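Local coordinates for sulfate adenylyltransferase, adenylylsulfate kinase (Thiobacillus denitrificans, PDB 3CR8), which phosphorylates adenosine 5'-phosphosulfate with ATP to give 3'-phosphoadenylyl sulfate, acting as a hexameric APS kinase whose ATP sulfurylase-like part lacks sulfurylase activity, at residues E7-T12 against Y53-G58; L48-Y53 against R148-E153. All coordinates share one frame; numbering follows the deposited sequence.

How the contacts relate
One segment of each contact lies on a single run of chain, 48-53 of contact 2 and then 53-58 of contact 1, and the two share Tyr53. Their centres lie about 10 Å apart. Contact 2 takes the end of helix 39-50 and sets it against the start of helix 151-160; contact 1 takes the turn that comes next and sets it against the N-terminal loop 7-12. The two also touch directly, Leu56 CB packing on Leu48 CD1 at 3.7 Å. Helix 244-256 serves both: Asn255 ND2 is hydrogen-bonded to Ala52 O and to Ser54 O. All four segments belong to the PUA-like range, and both contacts lie away from the predicted ATP-binding loop, Gly376 to Ser383.

Contact 1 (E7-T12 against Y53-G58); sequences EPYGGT and YSPLTG
With CG anti to its backbone N (chi1 -169°), Tyr9 swings its ring alongside the turn at Ser54 and Pro55, while Ser54 holds OG beside its own backbone N (chi1 -52°) and presents CB to the N-terminal loop. Ser54 O sits at the edge of the Tyr9 ring, near its plane, 3.6 Å from CD2 of Tyr9. The side chains of Tyr9 and Pro55 lie side by side, pointing the same way, with Tyr9 CD2 3.8 Å from Pro55 CD. Next to them Gly10 CA lies 4.3 Å from Pro55 CB, a closeness that the lack of a side chain allows; its positive phi also suits glycine. Ser54 CB lies 3.9 Å from Thr12 O.

No hydrogen bond joins the two segments directly; the carboxamide of Asn255, on helix 244-256, bridges them, its OD1 paired with Tyr9 N and its ND2 with Ser54 O. The Tyr9 hydroxyl is bonded to Phe79 O, and Ser54 OG to Gly51 O and Val14 N, so both polar ends are held beyond the contact.

The peptide bond before Pro55 is cis, and Leu56 N donates to Tyr53 O at 2.8 Å. Together with the backbone angles of Ser54 and Pro55, this makes residues 53-56 a type VIa turn, a cis-proline turn that packs here against the glycine-rich N-terminal loop of the PUA-like domain.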
# COMPACT_ATOMS: atom_id res chain seq x y z
N GLU A 7 -21.93 -35.22 -30.61
CA GLU A 7 -22.78 -34.74 -31.70
C GLU A 7 -24.17 -34.30 -31.27
O GLU A 7 -24.55 -34.57 -30.16
CB GLU A 7 -22.91 -35.81 -32.76
N PRO A 8 -24.94 -33.60 -32.12
CA PRO A 8 -26.20 -33.07 -31.59
C PRO A 8 -27.10 -34.21 -31.18
O PRO A 8 -26.88 -35.34 -31.65
CB PRO A 8 -26.80 -32.35 -32.79
CG PRO A 8 -25.59 -31.96 -33.62
CD PRO A 8 -24.60 -33.08 -33.45
N TYR A 9 -28.06 -33.92 -30.31
CA TYR A 9 -29.06 -34.90 -29.91
C TYR A 9 -29.89 -35.19 -31.14
O TYR A 9 -30.03 -34.35 -32.01
CB TYR A 9 -29.93 -34.32 -28.80
CG TYR A 9 -30.82 -35.32 -28.13
CD1 TYR A 9 -30.33 -36.57 -27.75
CD2 TYR A 9 -32.15 -35.03 -27.86
CE1 TYR A 9 -31.13 -37.50 -27.13
CE2 TYR A 9 -32.96 -35.96 -27.24
CZ TYR A 9 -32.44 -37.20 -26.87
OH TYR A 9 -33.22 -38.15 -26.24
N GLY A 10 -30.45 -36.39 -31.22
CA GLY A 10 -31.25 -36.73 -32.38
C GLY A 10 -30.34 -37.03 -33.55
O GLY A 10 -30.71 -37.79 -34.45
N GLY A 11 -29.16 -36.43 -33.55
CA GLY A 11 -28.10 -36.85 -34.44
C GLY A 11 -27.61 -35.74 -35.34
O GLY A 11 -26.51 -35.79 -35.88
N THR A 12 -28.45 -34.73 -35.50
CA THR A 12 -28.08 -33.60 -36.36
C THR A 12 -28.68 -32.29 -35.85
O THR A 12 -29.81 -32.27 -35.35
CB THR A 12 -28.46 -33.86 -37.82
OG1 THR A 12 -29.24 -32.76 -38.30
CG2 THR A 12 -29.28 -35.16 -37.97
N TYR A 53 -32.61 -27.40 -28.87
CA TYR A 53 -33.59 -28.44 -28.59
C TYR A 53 -33.67 -29.47 -29.71
O TYR A 53 -34.67 -30.18 -29.79
CB TYR A 53 -34.99 -27.88 -28.41
CG TYR A 53 -35.20 -26.95 -27.25
CD1 TYR A 53 -34.54 -27.15 -26.06
CD2 TYR A 53 -36.08 -25.87 -27.32
CE1 TYR A 53 -34.74 -26.30 -24.99
CE2 TYR A 53 -36.28 -25.02 -26.26
CZ TYR A 53 -35.61 -25.24 -25.11
OH TYR A 53 -35.81 -24.42 -24.04
N SER A 54 -32.66 -29.52 -30.57
CA SER A 54 -32.57 -30.55 -31.59
C SER A 54 -32.86 -31.85 -30.91
O SER A 54 -32.31 -32.10 -29.86
CB SER A 54 -31.17 -30.59 -32.16
OG SER A 54 -30.76 -29.30 -32.57
N PRO A 55 -33.70 -32.70 -31.50
CA PRO A 55 -34.25 -32.67 -32.85
C PRO A 55 -35.49 -31.78 -33.08
O PRO A 55 -35.90 -31.62 -34.24
CB PRO A 55 -34.59 -34.15 -33.06
CG PRO A 55 -35.08 -34.59 -31.74
CD PRO A 55 -34.31 -33.78 -30.71
N LEU A 56 -36.07 -31.23 -32.01
CA LEU A 56 -37.29 -30.42 -32.13
C LEU A 56 -37.19 -29.34 -33.22
O LEU A 56 -36.13 -28.74 -33.46
CB LEU A 56 -37.70 -29.79 -30.80
CG LEU A 56 -38.05 -30.69 -29.62
CD1 LEU A 56 -39.18 -30.01 -28.84
CD2 LEU A 56 -38.44 -32.09 -30.03
N THR A 57 -38.33 -29.09 -33.86
CA THR A 57 -38.35 -28.26 -35.05
C THR A 57 -39.65 -27.47 -35.13
O THR A 57 -39.93 -26.86 -36.15
CB THR A 57 -38.08 -29.12 -36.31
OG1 THR A 57 -37.66 -28.27 -37.38
CG2 THR A 57 -39.32 -29.91 -36.73
N GLY A 58 -40.42 -27.52 -34.03
CA GLY A 58 -41.62 -26.73 -33.84
C GLY A 58 -42.14 -26.95 -32.43
O GLY A 58 -41.70 -27.87 -31.77

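Contact 2 (L48-Y53 against R148-E153); sequences LMTGAY and RATPAE
Pro151 lays the CG-CD side of its ring against the bend that follows helix 39-50. The nearest approach is Pro151 CD to Thr50 CG2, 3.2 Å, and the same CD lies 3.6 Å from Thr50 O, whereas Pro151 CG reaches Ala52 N at 3.8 Å and Ala52 CB at 4.3 Å. Beside it the two threonines cross obliquely, Thr50 OG1 against the methyl CG2 of Thr150 at 3.6 Å. No hydrogen bond spans the contact.

One shell out, a capping box fixes Thr150. Its OG1 occupies the crowded position between backbone N and carbonyl carbon (chi1 53°) and accepts from Glu153 N at 3.0 Å, nearly straight at 161°. In return Thr150 N donates to Glu153 OE1 at 3.0 Å, approaching from above the carboxylate plane. With OG1 so engaged, CG2 is the branch that meets Thr50. Across the contact, Gly51 at positive phi closes helix 39-50 in a Schellman motif, turning the chain so that Ala52 follows along the Pro151 ring.

The C-terminal end of helix 39-50 thus abuts the N-terminus of helix 151-160, which leads on to strand 166-169 of a parallel sheet; Phe256, at the end of helix 244-256, touches both Ala52 and Pro151.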
# COMPACT_ATOMS: atom_id res chain seq x y z
N LEU A 48 -35.47 -22.84 -29.65
CA LEU A 48 -35.96 -23.81 -30.61
C LEU A 48 -35.42 -23.48 -31.99
O LEU A 48 -34.87 -24.32 -32.71
CB LEU A 48 -37.47 -23.83 -30.63
CG LEU A 48 -38.01 -24.69 -31.76
CD1 LEU A 48 -38.13 -26.12 -31.26
CD2 LEU A 48 -39.35 -24.15 -32.22
N MET A 49 -35.53 -22.21 -32.33
CA MET A 49 -35.14 -21.74 -33.66
C MET A 49 -33.69 -22.07 -33.92
O MET A 49 -33.25 -22.07 -35.05
CB MET A 49 -35.36 -20.23 -33.74
CG MET A 49 -35.72 -19.75 -35.09
SD MET A 49 -36.85 -18.42 -34.91
CE MET A 49 -36.05 -17.40 -33.68
N THR A 50 -32.95 -22.37 -32.87
CA THR A 50 -31.51 -22.25 -32.93
C THR A 50 -30.79 -23.58 -32.72
O THR A 50 -29.58 -23.69 -32.91
CB THR A 50 -31.02 -21.15 -31.96
OG1 THR A 50 -30.24 -20.20 -32.68
CG2 THR A 50 -30.23 -21.73 -30.79
N GLY A 51 -31.53 -24.61 -32.33
CA GLY A 51 -30.95 -25.94 -32.26
C GLY A 51 -30.66 -26.41 -30.86
O GLY A 51 -30.21 -27.53 -30.66
N ALA A 52 -30.91 -25.58 -29.87
CA ALA A 52 -30.68 -25.97 -28.48
C ALA A 52 -31.55 -27.17 -28.10
O ALA A 52 -31.26 -27.87 -27.13
CB ALA A 52 -30.93 -24.78 -27.54
N TYR A 53 -32.61 -27.40 -28.87
CA TYR A 53 -33.59 -28.44 -28.59
C TYR A 53 -33.67 -29.47 -29.71
O TYR A 53 -34.67 -30.18 -29.79
CB TYR A 53 -34.99 -27.88 -28.41
CG TYR A 53 -35.20 -26.95 -27.25
CD1 TYR A 53 -34.54 -27.15 -26.06
CD2 TYR A 53 -36.08 -25.87 -27.32
CE1 TYR A 53 -34.74 -26.30 -24.99
CE2 TYR A 53 -36.28 -25.02 -26.26
CZ TYR A 53 -35.61 -25.24 -25.11
OH TYR A 53 -35.81 -24.42 -24.04
N ARG A 148 -22.51 -14.14 -26.85
CA ARG A 148 -23.67 -14.92 -27.27
C ARG A 148 -23.35 -15.81 -28.44
O ARG A 148 -23.15 -15.32 -29.54
CB ARG A 148 -24.82 -14.00 -27.66
CG ARG A 148 -25.31 -13.10 -26.55
CD ARG A 148 -26.29 -12.06 -27.01
NE ARG A 148 -26.92 -11.39 -25.88
CZ ARG A 148 -27.95 -11.89 -25.20
NH1 ARG A 148 -28.45 -13.07 -25.54
NH2 ARG A 148 -28.46 -11.23 -24.19
N ALA A 149 -23.30 -17.11 -28.22
CA ALA A 149 -23.15 -18.05 -29.34
C ALA A 149 -24.35 -18.96 -29.53
O ALA A 149 -25.04 -19.33 -28.60
CB ALA A 149 -21.90 -18.87 -29.19
N THR A 150 -24.60 -19.32 -30.76
CA THR A 150 -25.64 -20.29 -31.04
C THR A 150 -24.98 -21.64 -30.80
O THR A 150 -23.76 -21.74 -30.78
CB THR A 150 -26.11 -20.19 -32.51
OG1 THR A 150 -24.98 -20.27 -33.39
CG2 THR A 150 -26.87 -18.87 -32.75
N PRO A 151 -25.78 -22.68 -30.61
CA PRO A 151 -25.11 -23.96 -30.53
C PRO A 151 -24.11 -24.16 -31.68
O PRO A 151 -22.99 -24.63 -31.43
CB PRO A 151 -26.27 -24.94 -30.57
CG PRO A 151 -27.31 -24.28 -29.84
CD PRO A 151 -27.21 -22.83 -30.34
N ALA A 152 -24.49 -23.82 -32.92
CA ALA A 152 -23.55 -23.98 -34.04
C ALA A 152 -22.29 -23.11 -33.90
O ALA A 152 -21.16 -23.59 -34.11
CB ALA A 152 -24.21 -23.77 -35.38
N GLU A 153 -22.48 -21.84 -33.53
CA GLU A 153 -21.35 -20.95 -33.33
C GLU A 153 -20.41 -21.49 -32.25
O GLU A 153 -19.19 -21.52 -32.42
CB GLU A 153 -21.83 -19.55 -32.97
CG GLU A 153 -22.28 -18.73 -34.16
CD GLU A 153 -23.09 -17.51 -33.75
OE1 GLU A 153 -23.21 -17.27 -32.51
OE2 GLU A 153 -23.59 -16.80 -34.66